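Local structure of clavulanic acid biosynthesis oligopeptide binding protein 2 (Streptomyces clavuligerus, 2WOL) at residues 81-85 / 238-242; 61-65 / 210-216; 70-75 / 543-548. The protein probably binds peptides or related solutes as an extracellular solute-binding protein of family 5, and belongs to the clavulanic acid biosynthetic pathway. All blocks are in the same frame, centred on the assembly; numbering follows the deposited sequence. Where two conformers were deposited one is given.

Contact 1 of 3, residues 81-85 / 238-242; sequences PAPDL and TDPIR
Asp84 and Arg242 meet in a two-pronged salt bridge that joins residues 81-85 to 238-242. Arg242 NH1 reaches Asp84 OD1 at 3.0 Å and Arg242 NH2 reaches Asp84 OD2 at 2.7 Å, an end-on grip with one nitrogen to each oxygen. Both oxygens lie near the guanidinium plane; the planes are 27° apart, and both nitrogens approach from above the carboxylate plane. The Asp84 side chain swings CG anti to its own N (chi1 -179°), which carries the carboxylate across to the arginine.

A second carboxylate joins at the guanidinium edge: Asp239 OD2 takes a bond from Arg242 NH1 at 3.0 Å on its syn side. Ile241 N donates to Asp239 OD1 at 2.8 Å, an Asx turn, and Arg242 N to the same oxygen, the wider Asx motif; the pair holds the carboxylate beside the arginine.

Van der Waals contact is thinner. Pro240 CG rests 3.4 Å from Pro83 O, Ile241 CG2 covers one guanidinium face, and Ile241 CD1 makes an apolar contact with Ala82 CB at 4.4 Å.

Strand 82-83, paired with 68-69, is thus tied to the loop between strands 225-230 and 248-253. Arg65 also bridges to Asp84. With Asp84 OD1 and Asp239 OD1 4.3 Å apart, the shared arginine probably offsets their repulsion and favours ionised forms of both buried acids.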
loop_
_atom_site.group_PDB
_atom_site.type_symbol
_atom_site.label_atom_id
_atom_site.label_comp_id
_atom_site.label_asym_id
_atom_site.label_seq_id
_atom_site.Cartn_x
_atom_site.Cartn_y
_atom_site.Cartn_z
ATOM N N PRO A 81 -5.445 -12.129 -6.796
ATOM C CA PRO A 81 -6.667 -12.356 -6.014
ATOM C C PRO A 81 -7.326 -13.699 -6.347
ATOM O O PRO A 81 -7.400 -14.083 -7.518
ATOM C CB PRO A 81 -7.568 -11.182 -6.413
ATOM C CG PRO A 81 -6.611 -10.111 -6.862
ATOM C CD PRO A 81 -5.482 -10.846 -7.524
ATOM N N ALA A 82 -7.758 -14.401 -5.303
ATOM C CA ALA A 82 -8.376 -15.721 -5.414
ATOM C C ALA A 82 -9.831 -15.658 -4.934
ATOM O O ALA A 82 -10.185 -14.765 -4.164
ATOM C CB ALA A 82 -7.583 -16.731 -4.585
ATOM N N PRO A 83 -10.688 -16.592 -5.395
ATOM C CA PRO A 83 -12.081 -16.578 -4.946
ATOM C C PRO A 83 -12.186 -16.712 -3.434
ATOM O O PRO A 83 -11.515 -17.559 -2.838
ATOM C CB PRO A 83 -12.684 -17.819 -5.619
ATOM C CG PRO A 83 -11.798 -18.122 -6.750
ATOM C CD PRO A 83 -10.427 -17.689 -6.345
ATOM N N ASP A 84 -13.009 -15.863 -2.826
ATOM C CA ASP A 84 -13.258 -15.912 -1.392
ATOM C C ASP A 84 -14.755 -16.135 -1.170
ATOM O O ASP A 84 -15.194 -17.279 -1.046
ATOM C CB ASP A 84 -12.736 -14.634 -0.716
ATOM C CG ASP A 84 -12.944 -14.623 0.794
ATOM O OD1 ASP A 84 -13.363 -15.648 1.376
ATOM O OD2 ASP A 84 -12.678 -13.566 1.404
ATOM N N LEU A 85 -15.541 -15.061 -1.148
ATOM C CA LEU A 85 -16.998 -15.208 -1.087
ATOM C C LEU A 85 -17.553 -15.660 -2.431
ATOM O O LEU A 85 -18.575 -16.344 -2.480
ATOM C CB LEU A 85 -17.680 -13.912 -0.641
ATOM C CG LEU A 85 -17.482 -13.473 0.809
ATOM C CD1 LEU A 85 -17.993 -12.061 0.988
ATOM C CD2 LEU A 85 -18.173 -14.413 1.784
ATOM N N THR A 238 -16.456 -23.362 4.067
ATOM C CA THR A 238 -16.784 -22.455 2.963
ATOM C C THR A 238 -15.683 -21.435 2.677
ATOM O O THR A 238 -15.809 -20.621 1.762
ATOM C CB THR A 238 -18.097 -21.686 3.224
ATOM O OG1 THR A 238 -17.894 -20.697 4.249
ATOM C CG2 THR A 238 -19.211 -22.639 3.641
ATOM N N ASP A 239 -14.609 -21.485 3.460
ATOM C CA ASP A 239 -13.556 -20.480 3.372
ATOM C C ASP A 239 -12.241 -21.106 2.908
ATOM O O ASP A 239 -11.615 -21.845 3.669
ATOM C CB ASP A 239 -13.383 -19.793 4.729
ATOM C CG ASP A 239 -12.540 -18.532 4.646
ATOM O OD1 ASP A 239 -11.531 -18.526 3.913
ATOM O OD2 ASP A 239 -12.893 -17.549 5.329
ATOM N N PRO A 240 -11.822 -20.813 1.657
ATOM C CA PRO A 240 -10.582 -21.362 1.100
ATOM C C PRO A 240 -9.319 -20.583 1.491
ATOM O O PRO A 240 -8.215 -20.959 1.082
ATOM C CB PRO A 240 -10.812 -21.253 -0.408
ATOM C CG PRO A 240 -11.648 -20.020 -0.555
ATOM C CD PRO A 240 -12.518 -19.948 0.682
ATOM N N ILE A 241 -9.485 -19.515 2.270
ATOM C CA ILE A 241 -8.390 -18.588 2.581
ATOM C C ILE A 241 -7.897 -18.714 4.028
ATOM O O ILE A 241 -6.687 -18.748 4.282
ATOM C CB ILE A 241 -8.813 -17.097 2.322
ATOM C CG1 ILE A 241 -9.425 -16.899 0.918
ATOM C CG2 ILE A 241 -7.654 -16.116 2.616
ATOM C CD1 ILE A 241 -8.454 -17.005 -0.252
ATOM N N ARG A 242 -8.837 -18.796 4.967
ATOM C CA ARG A 242 -8.553 -18.530 6.376
ATOM C C ARG A 242 -8.564 -19.768 7.276
ATOM O O ARG A 242 -9.605 -20.410 7.424
ATOM C CB ARG A 242 -9.546 -17.491 6.908
ATOM C CG ARG A 242 -9.489 -16.184 6.150
ATOM C CD ARG A 242 -10.664 -15.288 6.456
ATOM N NE ARG A 242 -10.671 -14.147 5.545
ATOM C CZ ARG A 242 -11.147 -14.185 4.305
ATOM N NH1 ARG A 242 -11.692 -15.301 3.830
ATOM N NH2 ARG A 242 -11.091 -13.105 3.539
#

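Contact 2 of 3, residues 61-65 / 210-216; sequences RLLNR and RSSGPYR
Ser212 turns its hydroxyl between the backbone N and the carbonyl carbon (chi1 61°), which places Ser212 OG to accept from Arg65 N at 2.8 Å. Asn64 holds CG beside its own N (chi1 -73°) and directs OD1 toward the 210-214 loop, where Ser212 N donates to Asn64 OD1 at 3.3 Å from above the amide's carbonyl plane. Ser212 is thus used twice, through its amide by the Asn64 side chain and through its hydroxyl by the Arg65 backbone.

Two backbone bonds continue the seam: Gly213 N to Leu63 O at 2.9 Å, and Tyr215 N to Leu62 O at 3.0 Å. The CA atoms of Asn64 and Gly213 approach to 4.1 Å, and a CB on Gly213 would point at the 61-65 segment and collide with Leu63 C and Leu62 O. Pro214 CD also presses on Leu62 O, at 3.2 Å, and the same oxygen lies at the edge of the Tyr215 ring. Tyr215 CD1 is 4.0 Å from Leu62 CB. One water links Asn64 OD1 with Ser212 OG; another joins Asn64 ND2, which also binds Gln60, to Arg210 O.

The contact docks the C-terminal end of helix 54-63 on the loop entering strand 215-221, an outermost strand of a five-stranded mixed sheet. Leu63 and Tyr215 both reach Leu228 of the adjoining strand 225-230, and Tyr215 OH is bonded to Pro246 O.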
loop_
_atom_site.group_PDB
_atom_site.type_symbol
_atom_site.label_atom_id
_atom_site.label_comp_id
_atom_site.label_asym_id
_atom_site.label_seq_id
_atom_site.Cartn_x
_atom_site.Cartn_y
_atom_site.Cartn_z
ATOM N N ARG A 61 -8.481 -9.061 7.149
ATOM C CA ARG A 61 -8.525 -10.441 6.665
ATOM C C ARG A 61 -9.072 -11.400 7.737
ATOM O O ARG A 61 -9.556 -12.480 7.415
ATOM C CB ARG A 61 -7.152 -10.889 6.148
ATOM C CG ARG A 61 -6.824 -10.315 4.776
ATOM C CD ARG A 61 -5.347 -10.434 4.413
ATOM N NE ARG A 61 -4.862 -11.810 4.245
ATOM C CZ ARG A 61 -5.095 -12.584 3.184
ATOM N NH1 ARG A 61 -5.866 -12.167 2.182
ATOM N NH2 ARG A 61 -4.569 -13.800 3.135
ATOM N N LEU A 62 -9.003 -10.993 9.004
ATOM C CA LEU A 62 -9.592 -11.774 10.102
ATOM C C LEU A 62 -11.067 -11.463 10.330
ATOM O O LEU A 62 -11.821 -12.313 10.816
ATOM C CB LEU A 62 -8.846 -11.516 11.413
ATOM C CG LEU A 62 -7.427 -12.065 11.578
ATOM C CD1 LEU A 62 -6.390 -11.118 10.983
ATOM C CD2 LEU A 62 -7.135 -12.295 13.050
ATOM N N LEU A 63 -11.464 -10.234 9.997
ATOM C CA LEU A 63 -12.778 -9.700 10.364
ATOM C C LEU A 63 -13.835 -9.800 9.273
ATOM O O LEU A 63 -15.014 -10.001 9.568
ATOM C CB LEU A 63 -12.641 -8.237 10.798
ATOM C CG LEU A 63 -11.873 -7.952 12.088
ATOM C CD1 LEU A 63 -11.605 -6.460 12.201
ATOM C CD2 LEU A 63 -12.641 -8.462 13.297
ATOM N N ASN A 64 -13.432 -9.631 8.021
ATOM C CA ASN A 64 -14.399 -9.581 6.935
ATOM C C ASN A 64 -13.919 -10.279 5.688
ATOM O O ASN A 64 -12.777 -10.098 5.262
ATOM C CB ASN A 64 -14.777 -8.134 6.614
ATOM C CG ASN A 64 -15.664 -7.517 7.677
ATOM O OD1 ASN A 64 -16.817 -7.922 7.852
ATOM N ND2 ASN A 64 -15.126 -6.544 8.405
ATOM N N ARG A 65 -14.800 -11.082 5.108
ATOM C CA ARG A 65 -14.529 -11.708 3.830
ATOM C C ARG A 65 -14.918 -10.766 2.697
ATOM O O ARG A 65 -15.648 -9.795 2.903
ATOM C CB ARG A 65 -15.277 -13.035 3.724
ATOM C CG ARG A 65 -14.874 -14.048 4.786
ATOM C CD ARG A 65 -15.665 -15.333 4.649
ATOM N NE ARG A 65 -15.359 -16.035 3.408
ATOM C CZ ARG A 65 -15.832 -17.238 3.092
ATOM N NH1 ARG A 65 -16.642 -17.877 3.923
ATOM N NH2 ARG A 65 -15.494 -17.802 1.940
ATOM N N ARG A 210 -20.676 -5.429 11.482
ATOM C CA ARG A 210 -20.889 -6.851 11.258
ATOM C C ARG A 210 -19.591 -7.483 10.772
ATOM O O ARG A 210 -18.739 -6.810 10.180
ATOM C CB ARG A 210 -22.028 -7.104 10.263
ATOM C CG ARG A 210 -23.413 -6.663 10.760
ATOM C CD ARG A 210 -24.096 -7.680 11.691
ATOM N NE ARG A 210 -23.370 -7.900 12.945
ATOM C CZ ARG A 210 -23.367 -7.071 13.989
ATOM N NH1 ARG A 210 -24.061 -5.938 13.961
ATOM N NH2 ARG A 210 -22.664 -7.377 15.071
ATOM N N SER A 211 -19.442 -8.774 11.050
ATOM C CA SER A 211 -18.297 -9.543 10.596
ATOM C C SER A 211 -18.753 -10.695 9.726
ATOM O O SER A 211 -19.677 -11.421 10.091
ATOM C CB SER A 211 -17.493 -10.075 11.784
ATOM O OG SER A 211 -16.658 -9.069 12.326
ATOM N N SER A 212 -18.099 -10.865 8.582
ATOM C CA SER A 212 -18.302 -12.047 7.752
ATOM C C SER A 212 -17.095 -12.980 7.836
ATOM O O SER A 212 -17.112 -14.080 7.281
ATOM C CB SER A 212 -18.592 -11.664 6.301
ATOM O OG SER A 212 -17.516 -10.946 5.721
ATOM N N GLY A 213 -16.053 -12.528 8.530
ATOM C CA GLY A 213 -14.830 -13.311 8.687
ATOM C C GLY A 213 -14.868 -14.220 9.901
ATOM O O GLY A 213 -15.869 -14.266 10.619
ATOM N N PRO A 214 -13.773 -14.962 10.137
ATOM C CA PRO A 214 -13.687 -15.897 11.266
ATOM C C PRO A 214 -13.698 -15.251 12.648
ATOM O O PRO A 214 -13.938 -15.947 13.639
ATOM C CB PRO A 214 -12.362 -16.625 11.027
ATOM C CG PRO A 214 -11.563 -15.720 10.127
ATOM C CD PRO A 214 -12.566 -14.989 9.291
ATOM N N TYR A 215 -13.430 -13.947 12.715
ATOM C CA TYR A 215 -13.422 -13.224 13.985
ATOM C C TYR A 215 -14.316 -12.003 13.937
ATOM O O TYR A 215 -14.610 -11.471 12.865
ATOM C CB TYR A 215 -11.989 -12.834 14.390
ATOM C CG TYR A 215 -11.114 -14.053 14.485
ATOM C CD1 TYR A 215 -10.515 -14.583 13.343
ATOM C CD2 TYR A 215 -10.933 -14.714 15.699
ATOM C CE1 TYR A 215 -9.748 -15.728 13.405
ATOM C CE2 TYR A 215 -10.155 -15.865 15.774
ATOM C CZ TYR A 215 -9.568 -16.362 14.620
ATOM O OH TYR A 215 -8.795 -17.498 14.645
ATOM N N ARG A 216 -14.752 -11.580 15.114
ATOM C CA ARG A 216 -15.511 -10.354 15.263
ATOM C C ARG A 216 -14.908 -9.530 16.395
ATOM O O ARG A 216 -14.187 -10.062 17.248
ATOM C CB ARG A 216 -16.989 -10.663 15.529
ATOM C CG ARG A 216 -17.273 -11.372 16.848
ATOM C CD ARG A 216 -18.763 -11.600 17.012
ATOM N NE ARG A 216 -19.070 -12.342 18.229
ATOM C CZ ARG A 216 -20.246 -12.907 18.495
ATOM N NH1 ARG A 216 -21.249 -12.829 17.626
ATOM N NH2 ARG A 216 -20.416 -13.558 19.638
HETATM O O HOH W 1 -18.460 -8.456 5.608
HETATM O O HOH W 2 -16.125 -6.462 11.342
#

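Contact 3 of 3, residues 70-75 / 543-548; sequences YPTDPG and YVHPAF
Tyr543 lies against residues 72-74, and its side chain can be traced from root to hydroxyl. Tyr543 CB is 4.1 Å from Pro74 CB, and CG, set between the backbone N and the carbonyl carbon (chi1 74°), brings the ring against residues 72-74, crossing the Pro74 and Thr72 side chains at about a right angle. Tyr543 CD1 is 3.5 Å from Pro74 CA, while Pro74 CD sits over one face toward the rim. Tyr543 CE1 reaches Asp73 O at 3.6 Å, and Tyr543 CE2 on the other flank meets Thr72 CG2. At the tip, Tyr543 OH packs 3.2 Å from Thr72 CA. That hydroxyl also has a weak hydrogen bond to Asp552.

His545 supplies the direct polar link: His545 NE2 donates to Pro71 O at 2.8 Å, 19° out of the ring plane. His545 ND1 accepts from Ala547 N within that plane, so both ring nitrogens are engaged and the imidazole's rotation is fixed. Ala547 CB makes a CH-pi contact over the Tyr70 ring. A water donates to Pro74 O and Val544 O, bridging the backbones, and Gly75 N donates to Asp73 OD1 in an Asx turn within the loop.

The loop between strands 68-69 and 82-83 thereby rests on the residues around the short, weakly bonded strand 544-545, which pairs with 550-551. Helix 54-63 adjoins both segments: Phe548 packs on Val54 and Leu58, and Arg61 touches Thr72 and Phe548.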
loop_
_atom_site.group_PDB
_atom_site.type_symbol
_atom_site.label_atom_id
_atom_site.label_comp_id
_atom_site.label_asym_id
_atom_site.label_seq_id
_atom_site.Cartn_x
_atom_site.Cartn_y
_atom_site.Cartn_z
ATOM N N TYR A 70 -6.578 -12.024 -1.406
ATOM C CA TYR A 70 -5.226 -12.511 -1.657
ATOM C C TYR A 70 -5.056 -13.862 -0.968
ATOM O O TYR A 70 -5.407 -14.014 0.202
ATOM C CB TYR A 70 -4.172 -11.468 -1.259
ATOM C CG TYR A 70 -4.362 -10.216 -2.081
ATOM C CD1 TYR A 70 -5.072 -9.130 -1.573
ATOM C CD2 TYR A 70 -3.901 -10.149 -3.397
ATOM C CE1 TYR A 70 -5.290 -7.993 -2.340
ATOM C CE2 TYR A 70 -4.118 -9.016 -4.180
ATOM C CZ TYR A 70 -4.819 -7.943 -3.641
ATOM O OH TYR A 70 -5.053 -6.816 -4.398
ATOM N N PRO A 71 -4.567 -14.863 -1.713
ATOM C CA PRO A 71 -4.503 -16.206 -1.150
ATOM C C PRO A 71 -3.464 -16.314 -0.042
ATOM O O PRO A 71 -2.587 -15.446 0.090
ATOM C CB PRO A 71 -4.128 -17.079 -2.353
ATOM C CG PRO A 71 -3.452 -16.172 -3.295
ATOM C CD PRO A 71 -4.068 -14.810 -3.100
ATOM N N THR A 72 -3.590 -17.363 0.762
ATOM C CA THR A 72 -2.653 -17.620 1.849
ATOM C C THR A 72 -1.437 -18.340 1.264
ATOM O O THR A 72 -1.361 -19.569 1.250
ATOM C CB THR A 72 -3.339 -18.407 2.985
ATOM O OG1 THR A 72 -4.507 -17.687 3.401
ATOM C CG2 THR A 72 -2.414 -18.586 4.186
ATOM N N ASP A 73 -0.499 -17.545 0.756
ATOM C CA ASP A 73 0.602 -18.049 -0.057
ATOM C C ASP A 73 1.774 -17.073 0.013
ATOM O O ASP A 73 1.618 -15.902 -0.331
ATOM C CB ASP A 73 0.125 -18.201 -1.509
ATOM C CG ASP A 73 1.063 -19.044 -2.377
ATOM O OD1 ASP A 73 2.271 -19.170 -2.069
ATOM O OD2 ASP A 73 0.574 -19.576 -3.396
ATOM N N PRO A 74 2.948 -17.551 0.471
ATOM C CA PRO A 74 4.155 -16.721 0.494
ATOM C C PRO A 74 4.765 -16.455 -0.883
ATOM O O PRO A 74 5.585 -15.544 -1.022
ATOM C CB PRO A 74 5.130 -17.545 1.341
ATOM C CG PRO A 74 4.684 -18.940 1.184
ATOM C CD PRO A 74 3.194 -18.889 1.045
ATOM N N GLY A 75 4.371 -17.244 -1.880
ATOM C CA GLY A 75 4.918 -17.122 -3.232
ATOM C C GLY A 75 4.213 -16.100 -4.110
ATOM O O GLY A 75 3.273 -15.440 -3.664
ATOM N N TYR A 543 4.636 -15.922 7.665
ATOM C CA TYR A 543 5.232 -15.613 6.366
ATOM C C TYR A 543 4.904 -14.180 5.984
ATOM O O TYR A 543 3.841 -13.661 6.343
ATOM C CB TYR A 543 4.757 -16.588 5.272
ATOM C CG TYR A 543 3.330 -16.376 4.805
ATOM C CD1 TYR A 543 3.058 -15.631 3.656
ATOM C CD2 TYR A 543 2.258 -16.920 5.510
ATOM C CE1 TYR A 543 1.749 -15.429 3.218
ATOM C CE2 TYR A 543 0.941 -16.721 5.085
ATOM C CZ TYR A 543 0.699 -15.977 3.936
ATOM O OH TYR A 543 -0.596 -15.774 3.504
ATOM N N VAL A 544 5.825 -13.545 5.266
ATOM C CA VAL A 544 5.585 -12.219 4.723
ATOM C C VAL A 544 4.652 -12.365 3.529
ATOM O O VAL A 544 4.976 -13.058 2.560
ATOM C CB VAL A 544 6.902 -11.530 4.296
ATOM C CG1 VAL A 544 6.626 -10.137 3.751
ATOM C CG2 VAL A 544 7.868 -11.446 5.472
ATOM N N HIS A 545 3.484 -11.735 3.606
ATOM C CA HIS A 545 2.572 -11.792 2.479
ATOM C C HIS A 545 3.069 -10.862 1.374
ATOM O O HIS A 545 3.261 -9.669 1.616
ATOM C CB HIS A 545 1.138 -11.440 2.855
ATOM C CG HIS A 545 0.153 -11.900 1.832
ATOM N ND1 HIS A 545 0.091 -11.352 0.568
ATOM C CD2 HIS A 545 -0.751 -12.908 1.852
ATOM C CE1 HIS A 545 -0.829 -11.987 -0.137
ATOM N NE2 HIS A 545 -1.354 -12.935 0.619
ATOM N N PRO A 546 3.279 -11.406 0.159
ATOM C CA PRO A 546 3.858 -10.589 -0.911
ATOM C C PRO A 546 3.004 -9.390 -1.341
ATOM O O PRO A 546 3.538 -8.428 -1.890
ATOM C CB PRO A 546 4.018 -11.580 -2.072
ATOM C CG PRO A 546 3.074 -12.679 -1.780
ATOM C CD PRO A 546 3.009 -12.787 -0.284
ATOM N N ALA A 547 1.698 -9.443 -1.096
ATOM C CA ALA A 547 0.819 -8.322 -1.432
ATOM C C ALA A 547 0.856 -7.193 -0.399
ATOM O O ALA A 547 0.349 -6.098 -0.660
ATOM C CB ALA A 547 -0.614 -8.808 -1.649
ATOM N N PHE A 548 1.456 -7.454 0.764
ATOM C CA PHE A 548 1.432 -6.511 1.887
ATOM C C PHE A 548 2.819 -6.053 2.347
ATOM O O PHE A 548 2.963 -4.942 2.866
ATOM C CB PHE A 548 0.704 -7.126 3.087
ATOM C CG PHE A 548 -0.783 -7.263 2.907
ATOM C CD1 PHE A 548 -1.323 -8.378 2.271
ATOM C CD2 PHE A 548 -1.647 -6.296 3.407
ATOM C CE1 PHE A 548 -2.699 -8.516 2.112
ATOM C CE2 PHE A 548 -3.028 -6.425 3.257
ATOM C CZ PHE A 548 -3.552 -7.536 2.610
HETATM O O HOH W 3 6.786 -14.163 0.966
#

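Contact 2 is the most buried of the three, with ten of its twelve touching residues buried; contacts 1 and 3 are partly buried, although contact 3 lies nearer the centre of the chain, its centre about 14 Å away against 21 Å for the others. Their chemistry also differs: contact 1 concentrates charge, contact 2 relies on backbone and small polar groups, and contact 3 on prolines and aromatic rings. Contacts 1 and 3 share the hairpin 68-69/82-83, through strand 82-83 and the connecting loop respectively, and Thr72 OG1 bonds Ile241 O between them. Arg65 NH2 with Thr238 O joins contacts 1 and 2; Arg61 NH1 with Tyr70 O joins 2 and 3.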